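Local coordinates for F420-dependent methylenetetrahydromethanopterin dehydrogenase (Methanopyrus kandleri, PDB 3IQZ) that catalyses the reversible, coenzyme F420-dependent reduction of methenyl-tetrahydromethanopterin to methylene-tetrahydromethanopterin in methanogenesis from carbon dioxide, at the 5,10-dimethylene tetrahydromethanopterin site. Sequence-based numbering; all coordinates share one arbitrary frame. Chains: chain A/B, F420-dependent methylenetetrahydromethanopterin dehydrogenase.

The 5,10-dimethylene tetrahydromethanopterin site. Residues chain A 13-15, 123-125, 127-130, 137, 141, 144, 221-222, 230; chain B 26-28. With H4M (5,10-dimethylene tetrahydromethanopterin), chain C.
The substrate cleft for methylene-tetrahydromethanopterin (H4M) illustrates how a long, multipart ligand is read piece by piece: a pterin pocket at one end, a phenyl stretch in the middle, and a polar sugar-binding loop at the other. Deep in the pocket the side-chain amide of A:Asn141 meets the pterin as a complementary pair. A:Asn141 OD1 accepts from the exocyclic amine H4M NA2 at 2.6 Å, the bond nearly straight (166° at H) although the donor lies above the carbonyl plane, while A:Asn141 ND2 gives a hydrogen bond to ring nitrogen H4M N1 at 3.0 Å, close to the amide plane. An alanine at A:Asn141 would lose both the bond to NA2 and the bond to N1, and would probably leave the amine-bearing side of the pterin less firmly positioned. The carbonyl O of A:Met137, one helical turn earlier, takes the second N-H of A:Asn141 ND2 and so fixes which way the amide faces. Beside it, a water shared by N3 and NA2 relays to the carbonyl O of A:Ala123. A:Leu125, its CG in the crowded position between backbone N and carbonyl carbon (chi1 49°), lays CD2 over the H4M pyrimidine face, 3.6 Å from the ring centroid. Farther along, CB of A:Ala127 lies over the face of the phenyl ring, with B:Arg27 of the second subunit at its rim. The carbonyl O of A:Ala127 accepts from the ribityl hydroxyl H4M OX2 at 2.6 Å. A:Arg128 NH2 reaches H4M OX5 at 2.9 Å; its guanidinium is sandwiched between the ring of A:Tyr230 and the carbonyl of A:Cys221. On the ribose, H4M O3J donates to A:Glu130 OE2 at 2.5 Å, and that carboxylate is steadied by the A:Tyr230 hydroxyl on the syn lone pair of OE1. The ligand is poorly ordered and partly occupied. The site lies between two subunits of the hexamer, with helices 134-150, 197-223 and 227-257 and the loop 123-130 of one chain forming most of it.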
loop_
_atom_site.group_PDB
_atom_site.type_symbol
_atom_site.label_atom_id
_atom_site.label_comp_id
_atom_site.label_asym_id
_atom_site.label_seq_id
_atom_site.Cartn_x
_atom_site.Cartn_y
_atom_site.Cartn_z
ATOM N N ASN A 13 10.561 5.672 29.784
ATOM C CA ASN A 13 10.111 6.300 28.529
ATOM C C ASN A 13 8.678 5.921 28.144
ATOM O O ASN A 13 8.266 4.753 28.245
ATOM C CB ASN A 13 11.053 5.958 27.398
ATOM C CG ASN A 13 10.847 6.852 26.150
ATOM O OD1 ASN A 13 11.061 8.057 26.185
ATOM N ND2 ASN A 13 10.429 6.244 25.061
ATOM N N LEU A 14 7.925 6.936 27.731
ATOM C CA LEU A 14 6.573 6.800 27.225
ATOM C C LEU A 14 6.520 7.691 26.027
ATOM O O LEU A 14 7.261 8.685 25.952
ATOM C CB LEU A 14 5.570 7.305 28.267
ATOM C CG LEU A 14 4.532 6.439 28.992
ATOM C CD1 LEU A 14 4.871 4.945 29.158
ATOM C CD2 LEU A 14 4.195 7.088 30.298
ATOM N N GLY A 15 5.677 7.363 25.044
ATOM C CA GLY A 15 5.580 8.273 23.893
ATOM C C GLY A 15 5.288 9.685 24.386
ATOM O O GLY A 15 5.896 10.630 23.962
ATOM N N ALA A 123 1.258 2.551 25.099
ATOM C CA ALA A 123 1.354 1.155 25.536
ATOM C C ALA A 123 2.792 0.714 25.749
ATOM O O ALA A 123 3.687 1.075 24.966
ATOM C CB ALA A 123 0.707 0.260 24.500
ATOM N N MET A 124 3.011 -0.084 26.785
ATOM C CA MET A 124 4.303 -0.713 27.026
ATOM C C MET A 124 4.664 -1.622 25.851
ATOM O O MET A 124 3.806 -2.339 25.310
ATOM C CB MET A 124 4.260 -1.526 28.308
ATOM C CG MET A 124 5.603 -2.096 28.737
ATOM S SD MET A 124 5.474 -3.294 30.134
ATOM C CE MET A 124 5.049 -4.782 29.248
ATOM N N LEU A 125 5.929 -1.592 25.467
ATOM C CA LEU A 125 6.437 -2.390 24.352
ATOM C C LEU A 125 6.868 -3.791 24.803
ATOM O O LEU A 125 6.799 -4.121 25.985
ATOM C CB LEU A 125 7.584 -1.662 23.654
ATOM C CG LEU A 125 8.711 -1.104 24.533
ATOM C CD1 LEU A 125 9.407 -2.203 25.348
ATOM C CD2 LEU A 125 9.742 -0.316 23.707
ATOM N N ALA A 127 9.258 -5.877 25.863
ATOM C CA ALA A 127 10.614 -5.775 26.359
ATOM C C ALA A 127 11.164 -7.130 26.815
ATOM O O ALA A 127 11.360 -7.369 28.014
ATOM C CB ALA A 127 10.679 -4.761 27.496
ATOM N N ARG A 128 11.407 -8.019 25.856
ATOM C CA ARG A 128 12.158 -9.243 26.119
ATOM C C ARG A 128 13.480 -9.162 25.359
ATOM O O ARG A 128 13.491 -8.751 24.190
ATOM C CB ARG A 128 11.378 -10.447 25.645
ATOM C CG ARG A 128 10.157 -10.788 26.535
ATOM C CD ARG A 128 10.570 -11.203 27.935
ATOM N NE ARG A 128 9.566 -12.059 28.542
ATOM C CZ ARG A 128 9.768 -12.832 29.606
ATOM N NH1 ARG A 128 8.768 -13.589 30.079
ATOM N NH2 ARG A 128 10.957 -12.864 30.195
ATOM N N ARG A 129 14.580 -9.552 26.006
ATOM C CA ARG A 129 15.898 -9.411 25.407
ATOM C C ARG A 129 16.013 -10.083 24.037
ATOM O O ARG A 129 16.670 -9.572 23.143
ATOM C CB ARG A 129 17.020 -9.915 26.331
ATOM C CG ARG A 129 18.430 -9.790 25.660
ATOM C CD ARG A 129 19.601 -10.142 26.580
ATOM N NE ARG A 129 19.500 -9.460 27.866
ATOM C CZ ARG A 129 19.028 -10.029 28.976
ATOM N NH1 ARG A 129 18.953 -9.322 30.095
ATOM N NH2 ARG A 129 18.629 -11.297 28.965
ATOM N N GLU A 130 15.387 -11.244 23.888
ATOM C CA GLU A 130 15.449 -11.962 22.613
ATOM C C GLU A 130 14.840 -11.215 21.420
ATOM O O GLU A 130 15.017 -11.643 20.292
ATOM C CB GLU A 130 14.730 -13.310 22.741
ATOM C CG GLU A 130 15.259 -14.189 23.852
ATOM C CD GLU A 130 14.515 -13.978 25.144
ATOM O OE1 GLU A 130 14.515 -14.890 25.984
ATOM O OE2 GLU A 130 13.911 -12.901 25.306
ATOM N N MET A 137 13.361 -1.122 19.629
ATOM C CA MET A 137 12.841 -0.166 20.601
ATOM C C MET A 137 12.494 1.184 19.944
ATOM O O MET A 137 11.410 1.762 20.199
ATOM C CB MET A 137 13.862 -0.002 21.737
ATOM C CG MET A 137 13.568 1.099 22.746
ATOM S SD MET A 137 14.232 2.691 22.225
ATOM C CE MET A 137 15.963 2.284 22.052
ATOM N N ASN A 141 8.832 3.059 18.981
ATOM C CA ASN A 141 8.579 4.423 19.427
ATOM C C ASN A 141 8.164 5.338 18.275
ATOM O O ASN A 141 7.400 6.267 18.469
ATOM C CB ASN A 141 9.799 4.980 20.209
ATOM C CG ASN A 141 9.706 4.695 21.721
ATOM O OD1 ASN A 141 8.974 5.378 22.454
ATOM N ND2 ASN A 141 10.412 3.662 22.178
ATOM N N LEU A 144 4.504 4.447 17.602
ATOM C CA LEU A 144 3.650 4.985 18.665
ATOM C C LEU A 144 3.537 6.498 18.563
ATOM O O LEU A 144 2.455 7.047 18.758
ATOM C CB LEU A 144 4.174 4.584 20.027
ATOM C CG LEU A 144 3.472 5.182 21.246
ATOM C CD1 LEU A 144 2.047 4.698 21.418
ATOM C CD2 LEU A 144 4.254 4.857 22.488
ATOM N N CYS A 221 5.766 -10.221 28.646
ATOM C CA CYS A 221 6.841 -9.854 29.580
ATOM C C CYS A 221 6.658 -10.359 31.010
ATOM O O CYS A 221 7.630 -10.668 31.687
ATOM C CB CYS A 221 6.990 -8.340 29.637
ATOM S SG CYS A 221 7.541 -7.692 28.127
ATOM N N PHE A 222 5.420 -10.414 31.471
ATOM C CA PHE A 222 5.167 -10.690 32.883
ATOM C C PHE A 222 4.417 -11.974 33.181
ATOM O O PHE A 222 4.317 -12.364 34.336
ATOM C CB PHE A 222 4.445 -9.507 33.538
ATOM C CG PHE A 222 5.238 -8.217 33.497
ATOM C CD1 PHE A 222 6.465 -8.130 34.118
ATOM C CD2 PHE A 222 4.736 -7.094 32.852
ATOM C CE1 PHE A 222 7.200 -6.939 34.075
ATOM C CE2 PHE A 222 5.466 -5.890 32.799
ATOM C CZ PHE A 222 6.699 -5.816 33.410
ATOM N N TYR A 230 6.711 -16.640 24.515
ATOM C CA TYR A 230 6.793 -15.189 24.730
ATOM C C TYR A 230 7.455 -14.355 23.625
ATOM O O TYR A 230 7.069 -13.198 23.414
ATOM C CB TYR A 230 7.271 -14.798 26.148
ATOM C CG TYR A 230 8.740 -15.010 26.528
ATOM C CD1 TYR A 230 9.085 -15.841 27.608
ATOM C CD2 TYR A 230 9.763 -14.328 25.883
ATOM C CE1 TYR A 230 10.408 -16.024 28.004
ATOM C CE2 TYR A 230 11.086 -14.499 26.266
ATOM C CZ TYR A 230 11.408 -15.346 27.326
ATOM O OH TYR A 230 12.730 -15.504 27.689
ATOM N N GLU B 26 18.201 -0.419 26.336
ATOM C CA GLU B 26 16.857 -0.550 25.765
ATOM C C GLU B 26 15.798 -1.185 26.653
ATOM O O GLU B 26 14.582 -0.945 26.461
ATOM C CB GLU B 26 16.914 -1.280 24.406
ATOM C CG GLU B 26 17.272 -2.777 24.488
ATOM C CD GLU B 26 18.781 -3.035 24.523
ATOM O OE1 GLU B 26 19.191 -4.223 24.504
ATOM O OE2 GLU B 26 19.552 -2.051 24.571
ATOM N N ARG B 27 16.225 -2.021 27.591
ATOM C CA ARG B 27 15.291 -2.603 28.531
ATOM C C ARG B 27 15.578 -2.168 29.967
ATOM O O ARG B 27 14.962 -2.671 30.880
ATOM C CB ARG B 27 15.218 -4.149 28.418
ATOM C CG ARG B 27 14.575 -4.686 27.098
ATOM C CD ARG B 27 14.827 -6.191 26.949
ATOM N NE ARG B 27 16.181 -6.478 27.395
ATOM C CZ ARG B 27 17.271 -6.319 26.648
ATOM N NH1 ARG B 27 18.453 -6.592 27.174
ATOM N NH2 ARG B 27 17.186 -5.914 25.380
ATOM N N ALA B 28 16.486 -1.210 30.146
ATOM C CA ALA B 28 16.854 -0.711 31.477
ATOM C C ALA B 28 17.475 -1.766 32.388
ATOM O O ALA B 28 17.443 -1.623 33.603
ATOM C CB ALA B 28 15.659 -0.053 32.169
HETATM N N1 H4M C . 9.443 3.171 24.938
HETATM C C2 H4M C . 8.113 3.372 25.080
HETATM N NA2 H4M C . 7.472 4.299 24.336
HETATM N N3 H4M C . 7.402 2.660 25.971
HETATM C C4 H4M C . 7.982 1.723 26.746
HETATM O OH4 H4M C . 7.284 1.081 27.567
HETATM C C4A H4M C . 9.343 1.497 26.619
HETATM N N5 H4M C . 10.028 0.548 27.393
HETATM C C6 H4M C . 11.426 0.808 27.656
HETATM C C7 H4M C . 12.039 0.931 26.263
HETATM C C7M H4M C . 13.536 1.144 26.405
HETATM N N8 H4M C . 11.406 2.039 25.555
HETATM C C8A H4M C . 10.072 2.246 25.695
HETATM C C9 H4M C . 11.877 -0.433 28.420
HETATM C C9M H4M C . 12.943 -0.066 29.445
HETATM C C10 H4M C . 9.500 -0.170 28.546
HETATM N N10 H4M C . 10.668 -0.845 29.122
HETATM C C11 H4M C . 10.436 -4.543 31.124
HETATM C C12 H4M C . 11.657 -4.110 30.591
HETATM C C13 H4M C . 11.734 -2.882 29.922
HETATM C C14 H4M C . 10.600 -2.080 29.789
HETATM C C15 H4M C . 9.391 -2.518 30.334
HETATM C C16 H4M C . 9.312 -3.736 30.993
HETATM C CX1 H4M C . 10.309 -5.853 31.873
HETATM C CX2 H4M C . 10.799 -7.051 31.075
HETATM C CX3 H4M C . 11.001 -8.267 31.989
HETATM C CX4 H4M C . 11.350 -9.528 31.213
HETATM C CX5 H4M C . 12.861 -9.690 31.039
HETATM O OX2 H4M C . 9.823 -7.356 30.066
HETATM O OX3 H4M C . 12.088 -8.024 32.866
HETATM O OX4 H4M C . 10.809 -10.670 31.906
HETATM O OX5 H4M C . 13.113 -10.943 30.404
HETATM O O5J H4M C . 15.832 -15.299 30.138
HETATM C C5J H4M C . 15.887 -14.261 29.176
HETATM C C4J H4M C . 14.643 -13.390 29.246
HETATM O O4J H4M C . 14.357 -12.887 30.560
HETATM C C3J H4M C . 14.955 -12.193 28.372
HETATM O O3J H4M C . 13.797 -11.911 27.577
HETATM C C2J H4M C . 15.296 -11.114 29.392
HETATM O O2J H4M C . 15.037 -9.800 28.901
HETATM C C1J H4M C . 14.426 -11.463 30.599
HETATM P PA H4M C . 17.000 -15.478 31.250
HETATM O O1A H4M C . 17.670 -16.742 30.753
HETATM O O2A H4M C . 17.860 -14.220 31.185
HETATM O O3A H4M C . 16.237 -15.613 32.555
HETATM O O HOH W 1 4.912 3.481 25.480
#